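Local coordinates for BolA (Coxiella burnetii, PDB 3TR3), which is of unknown function but, as a BolA/IbaG family protein, probably takes part in the cellular response to stress, at residues V5-I10 and H31-V36. Sequence-based numbering, arbitrary orientation.
With CO (cobalt (II) ion), chain D.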
loop_
_atom_site.group_PDB
_atom_site.type_symbol
_atom_site.label_atom_id
_atom_site.label_comp_id
_atom_site.label_asym_id
_atom_site.label_seq_id
_atom_site.Cartn_x
_atom_site.Cartn_y
_atom_site.Cartn_z
ATOM N N VAL B 5 8.567 -13.870 -5.069
ATOM C CA VAL B 5 7.701 -13.074 -4.201
ATOM C C VAL B 5 7.412 -11.681 -4.754
ATOM O O VAL B 5 8.314 -10.978 -5.211
ATOM C CB VAL B 5 8.283 -13.017 -2.717
ATOM C CG1 VAL B 5 7.357 -12.297 -1.771
ATOM C CG2 VAL B 5 8.513 -14.393 -2.197
ATOM N N THR B 6 6.150 -11.269 -4.712
ATOM C CA THR B 6 5.828 -9.917 -5.167
ATOM C C THR B 6 5.432 -9.046 -4.002
ATOM O O THR B 6 5.257 -9.531 -2.880
ATOM C CB THR B 6 4.671 -9.875 -6.206
ATOM O OG1 THR B 6 3.492 -10.456 -5.627
ATOM C CG2 THR B 6 5.072 -10.599 -7.523
ATOM N N THR B 7 5.275 -7.757 -4.260
ATOM C CA THR B 7 4.802 -6.878 -3.207
ATOM C C THR B 7 3.351 -7.182 -2.827
ATOM O O THR B 7 2.964 -6.942 -1.691
ATOM C CB THR B 7 4.943 -5.393 -3.573
ATOM O OG1 THR B 7 4.184 -5.137 -4.763
ATOM C CG2 THR B 7 6.406 -5.044 -3.800
ATOM N N HIS B 8 2.550 -7.673 -3.773
ATOM C CA HIS B 8 1.139 -8.001 -3.506
ATOM C C HIS B 8 1.040 -9.276 -2.618
ATOM O O HIS B 8 0.095 -9.440 -1.868
ATOM C CB HIS B 8 0.381 -8.195 -4.833
ATOM C CG HIS B 8 -1.109 -8.289 -4.688
ATOM N ND1 HIS B 8 -1.883 -7.255 -4.197
ATOM C CD2 HIS B 8 -1.974 -9.295 -4.982
ATOM C CE1 HIS B 8 -3.157 -7.612 -4.201
ATOM N NE2 HIS B 8 -3.237 -8.847 -4.675
ATOM N N ASP B 9 2.005 -10.183 -2.761
ATOM C CA ASP B 9 2.165 -11.287 -1.841
ATOM C C ASP B 9 2.368 -10.773 -0.400
ATOM O O ASP B 9 1.657 -11.175 0.504
ATOM C CB ASP B 9 3.362 -12.150 -2.230
ATOM C CG ASP B 9 3.120 -12.960 -3.486
ATOM O OD1 ASP B 9 1.959 -13.321 -3.785
ATOM O OD2 ASP B 9 4.120 -13.232 -4.183
ATOM N N ILE B 10 3.361 -9.912 -0.205
ATOM C CA ILE B 10 3.727 -9.445 1.109
ATOM C C ILE B 10 2.452 -8.884 1.766
ATOM O O ILE B 10 2.173 -9.163 2.944
ATOM C CB ILE B 10 4.799 -8.315 1.048
ATOM C CG1 ILE B 10 6.109 -8.780 0.388
ATOM C CG2 ILE B 10 5.066 -7.744 2.446
ATOM C CD1 ILE B 10 6.791 -9.925 1.054
ATOM N N HIS B 31 13.550 -9.784 -3.361
ATOM C CA HIS B 31 14.518 -10.194 -2.341
ATOM C C HIS B 31 14.542 -9.238 -1.168
ATOM O O HIS B 31 14.430 -9.672 -0.039
ATOM C CB HIS B 31 15.935 -10.395 -2.941
ATOM C CG HIS B 31 16.087 -11.736 -3.568
ATOM N ND1 HIS B 31 15.482 -12.062 -4.763
ATOM C CD2 HIS B 31 16.642 -12.880 -3.095
ATOM C CE1 HIS B 31 15.686 -13.346 -5.019
ATOM N NE2 HIS B 31 16.386 -13.863 -4.026
ATOM N N HIS B 32 14.690 -7.938 -1.418
ATOM C CA HIS B 32 14.628 -6.970 -0.319
ATOM C C HIS B 32 13.303 -6.180 -0.366
ATOM O O HIS B 32 12.906 -5.691 -1.393
ATOM C CB HIS B 32 15.880 -6.072 -0.288
ATOM C CG HIS B 32 17.135 -6.787 0.148
ATOM N ND1 HIS B 32 17.768 -6.535 1.357
ATOM C CD2 HIS B 32 17.859 -7.776 -0.447
ATOM C CE1 HIS B 32 18.832 -7.312 1.469
ATOM N NE2 HIS B 32 18.912 -8.076 0.379
ATOM N N PHE B 33 12.579 -6.140 0.741
ATOM C CA PHE B 33 11.281 -5.498 0.787
ATOM C C PHE B 33 11.219 -4.538 1.988
ATOM O O PHE B 33 12.020 -4.647 2.924
ATOM C CB PHE B 33 10.173 -6.547 0.931
ATOM C CG PHE B 33 10.059 -7.505 -0.222
ATOM C CD1 PHE B 33 9.174 -7.245 -1.282
ATOM C CD2 PHE B 33 10.799 -8.688 -0.238
ATOM C CE1 PHE B 33 9.037 -8.164 -2.344
ATOM C CE2 PHE B 33 10.690 -9.605 -1.307
ATOM C CZ PHE B 33 9.815 -9.348 -2.354
ATOM N N GLU B 34 10.273 -3.601 1.925
ATOM C CA GLU B 34 9.894 -2.725 3.036
ATOM C C GLU B 34 8.392 -2.708 3.083
ATOM O O GLU B 34 7.728 -2.649 2.047
ATOM C CB GLU B 34 10.359 -1.287 2.824
ATOM C CG GLU B 34 11.847 -1.110 2.681
ATOM C CD GLU B 34 12.199 0.215 2.004
ATOM O OE1 GLU B 34 11.294 0.844 1.396
ATOM O OE2 GLU B 34 13.382 0.626 2.081
ATOM N N ALA B 35 7.848 -2.744 4.290
ATOM C CA ALA B 35 6.415 -2.715 4.474
ATOM C C ALA B 35 6.080 -1.756 5.615
ATOM O O ALA B 35 6.837 -1.648 6.580
ATOM C CB ALA B 35 5.885 -4.140 4.760
ATOM N N VAL B 36 4.972 -1.031 5.475
ATOM C CA VAL B 36 4.465 -0.170 6.518
ATOM C C VAL B 36 3.171 -0.845 6.864
ATOM O O VAL B 36 2.359 -1.106 5.976
ATOM C CB VAL B 36 4.221 1.283 6.061
ATOM C CG1 VAL B 36 3.782 2.147 7.231
ATOM C CG2 VAL B 36 5.482 1.871 5.383
HETATM CO CO CO D . 20.573 -9.502 0.323
#
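F33 reaches from strand 32-38 to the residues leading into helix 7-17 and to its first turn, and gives the largest share of the buried surface. Its CB points toward the helix, and chi1 of -63° sets CG anti to its own carbonyl carbon. I10 CG1 lies over one ring face, 25° off the ring normal in a CH-pi contact, nearest F33 CD1 (3.8 Å) and next to CG and CE1. CE1 is shared between I10 CG1 and T6 O, each 4.1 Å from it, with T7 CG2 a little farther off. At the tip, CZ meets V5 twice: V5 O lies in the ring plane at the edge, 3.6 Å from F33 CZ, and V5 CG1, anti to its backbone N, packs 3.9 Å from the same carbon. A capping box fixes this helix start: T6 N donates to D9 OD2 (2.9 Å), and D9 N returns a bond to T6 OG1. Farther along, I10 CG2 rests on A35 CB. H32, which takes no part in the packing, binds cobalt through NE2 at 2.2 Å, as does H67 NE2. T7 OG1 hydrogen-bonds E27 of the second subunit. This is helix-on-sheet packing in the alpha+beta BolA fold, which resembles a class II KH domain, helix and middle strand advancing in the same direction.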